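Local coordinates for protein transcriptional regulator, GntR family (Ralstonia eutropha, PDB 3IHU) that probably binds DNA as a GntR-family transcription factor, pairing a winged helix-turn-helix region with a helical FCD domain, at residues V115-R119 against A190-L194. Sequence-based numbering, arbitrary orientation.
Sequences VQALR and ATAVL
Val115 pairs with Leu194 and Leu118 with Ala190, each at 7.2 Å between CA atoms, where two nearly antiparallel helical turns, 115-119 and 190-194, run side by side, their short axes 11.1 Å apart at closest approach and inclined at 167°. No direct hydrogen bond spans the gap, and the contact is mainly apolar, with Leu194 reaching across to touch three residues of the other turn. Its two methyls divide the work. CD2 is directed inward, lying 3.9 Å from Val115 CG2, while CD2 of Leu118 approaches the same methyl at 3.8 Å as the two leucine side chains pass in opposite directions. The other methyl, CD1, sits over the centre of the Arg119 guanidinium, 3.3 Å from CZ, a close van der Waals contact of a methyl on the face of a flat cation. The arginine chain is extended from CG to NE, and the turn about CD-NE (chi4 -74°) lays the guanidinium with one face against this methyl. At the exposed side a water bridges the helices, accepting from Arg119 NH1 at 3.3 Å and hydrogen-bonded to Thr191 OG1 at 2.9 Å, a link that is long and probably weak at its arginine end. Deeper in, the first torsion of Leu118 (chi1 -168°) sends CG across to the second helix, where CD2 meets Ala190, 4.2 Å from its CB and about as near to its CA, and also Val193 CG1. The contact joins helices 112-130 and 179-195 within the all-helical FCD region: Leu118 also packs on Phe144, Thr147 and Leu148 of helix 134-152, while Val193 rests on Ala102 and Ala105 of helix 84-105 and on Ala201 of helix 198-219.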
ATOM      1  N   VAL A 115     -15.413  10.343   8.704  1.00 20.76           N
ATOM      2  CA  VAL A 115     -14.519  11.198   9.481  1.00 22.24           C
ATOM      3  C   VAL A 115     -14.077  10.489  10.767  1.00 23.15           C
ATOM      4  O   VAL A 115     -12.882  10.468  11.076  1.00 23.05           O
ATOM      5  CB  VAL A 115     -15.179  12.541   9.779  1.00 22.82           C
ATOM      6  CG1 VAL A 115     -14.403  13.335  10.866  1.00 24.55           C
ATOM      7  CG2 VAL A 115     -15.320  13.329   8.507  1.00 22.80           C
ATOM      8  N   GLN A 116     -15.030   9.859  11.455  1.00 23.64           N
ATOM      9  CA  GLN A 116     -14.757   9.081  12.667  1.00 23.48           C
ATOM     10  C   GLN A 116     -13.850   7.919  12.401  1.00 23.01           C
ATOM     11  O   GLN A 116     -12.928   7.652  13.180  1.00 22.92           O
ATOM     12  CB  GLN A 116     -16.047   8.539  13.306  1.00 24.36           C
ATOM     13  CG  GLN A 116     -16.884   9.616  13.967  1.00 25.56           C
ATOM     14  CD  GLN A 116     -18.073   9.053  14.759  1.00 27.83           C
ATOM     15  OE1 GLN A 116     -18.281   7.834  14.840  1.00 26.75           O
ATOM     16  NE2 GLN A 116     -18.848   9.952  15.342  1.00 25.44           N
ATOM     17  N   ALA A 117     -14.113   7.206  11.311  1.00 22.43           N
ATOM     18  CA  ALA A 117     -13.205   6.158  10.838  1.00 21.10           C
ATOM     19  C   ALA A 117     -11.826   6.716  10.535  1.00 19.63           C
ATOM     20  O   ALA A 117     -10.832   6.127  10.906  1.00 22.01           O
ATOM     21  CB  ALA A 117     -13.793   5.464   9.603  1.00 21.33           C
ATOM     22  N   LEU A 118     -11.738   7.863   9.902  1.00 19.42           N
ATOM     23  CA  LEU A 118     -10.436   8.399   9.489  1.00 18.90           C
ATOM     24  C   LEU A 118      -9.635   8.808  10.737  1.00 19.03           C
ATOM     25  O   LEU A 118      -8.473   8.426  10.922  1.00 19.53           O
ATOM     26  CB  LEU A 118     -10.580   9.553   8.455  1.00 17.94           C
ATOM     27  CG  LEU A 118      -9.253   9.912   7.816  1.00 15.88           C
ATOM     28  CD1 LEU A 118      -8.882   8.792   6.771  1.00 16.93           C
ATOM     29  CD2 LEU A 118      -9.283  11.336   7.217  1.00 16.42           C
ATOM     30  N   ARG A 119     -10.290   9.527  11.643  1.00 20.14           N
ATOM     31  CA  ARG A 119      -9.681   9.921  12.926  1.00 18.58           C
ATOM     32  C   ARG A 119      -9.276   8.706  13.742  1.00 18.80           C
ATOM     33  O   ARG A 119      -8.176   8.663  14.310  1.00 18.11           O
ATOM     34  CB  ARG A 119     -10.622  10.877  13.696  1.00 19.65           C
ATOM     35  CG  ARG A 119     -10.792  12.279  12.990  1.00 21.36           C
ATOM     36  CD  ARG A 119     -11.555  13.317  13.871  1.00 23.14           C
ATOM     37  NE  ARG A 119     -11.794  14.595  13.196  1.00 22.88           N
ATOM     38  CZ  ARG A 119     -10.858  15.526  12.952  1.00 27.42           C
ATOM     39  NH1 ARG A 119      -9.569  15.357  13.324  1.00 30.93           N
ATOM     40  NH2 ARG A 119     -11.199  16.650  12.343  1.00 24.22           N
ATOM     41  N   ALA A 190      -4.402  13.363   6.765  1.00 16.17           N
ATOM     42  CA  ALA A 190      -5.684  13.355   7.462  1.00 16.87           C
ATOM     43  C   ALA A 190      -6.144  14.775   7.764  1.00 16.06           C
ATOM     44  O   ALA A 190      -7.256  15.139   7.426  1.00 14.71           O
ATOM     45  CB  ALA A 190      -5.606  12.575   8.722  1.00 15.68           C
ATOM     46  N   THR A 191      -5.266  15.549   8.389  1.00 15.10           N
ATOM     47  CA  THR A 191      -5.587  16.927   8.717  1.00 15.77           C
ATOM     48  C   THR A 191      -5.995  17.750   7.461  1.00 16.15           C
ATOM     49  O   THR A 191      -6.995  18.475   7.495  1.00 16.16           O
ATOM     50  CB  THR A 191      -4.457  17.553   9.511  1.00 15.62           C
ATOM     51  OG1 THR A 191      -4.317  16.826  10.765  1.00 13.71           O
ATOM     52  CG2 THR A 191      -4.747  19.054   9.812  1.00 15.37           C
ATOM     53  N   ALA A 192      -5.313  17.541   6.328  1.00 15.71           N
ATOM     54  CA  ALA A 192      -5.628  18.285   5.104  1.00 15.43           C
ATOM     55  C   ALA A 192      -6.963  17.791   4.495  1.00 16.14           C
ATOM     56  O   ALA A 192      -7.842  18.576   4.063  1.00 16.00           O
ATOM     57  CB  ALA A 192      -4.463  18.179   4.091  1.00 16.52           C
ATOM     58  N   VAL A 193      -7.159  16.481   4.525  1.00 15.85           N
ATOM     59  CA  VAL A 193      -8.376  15.913   3.990  1.00 15.59           C
ATOM     60  C   VAL A 193      -9.579  16.416   4.754  1.00 16.36           C
ATOM     61  O   VAL A 193     -10.557  16.889   4.147  1.00 16.85           O
ATOM     62  CB  VAL A 193      -8.320  14.389   3.971  1.00 14.01           C
ATOM     63  CG1 VAL A 193      -9.692  13.833   3.688  1.00 15.13           C
ATOM     64  CG2 VAL A 193      -7.268  13.937   2.876  1.00 13.60           C
ATOM     65  N   LEU A 194      -9.490  16.319   6.087  1.00 16.47           N
ATOM     66  CA  LEU A 194     -10.605  16.695   6.944  1.00 17.35           C
ATOM     67  C   LEU A 194     -10.961  18.157   6.853  1.00 16.99           C
ATOM     68  O   LEU A 194     -12.062  18.485   7.129  1.00 16.97           O
ATOM     69  CB  LEU A 194     -10.328  16.300   8.396  1.00 17.80           C
ATOM     70  CG  LEU A 194     -10.286  14.796   8.525  1.00 18.77           C
ATOM     71  CD1 LEU A 194     -10.005  14.383   9.967  1.00 20.70           C
ATOM     72  CD2 LEU A 194     -11.604  14.252   7.998  1.00 21.69           C
TER
HETATM   73  O   HOH W   1      -6.750  16.786  12.407  1.00 18.27           O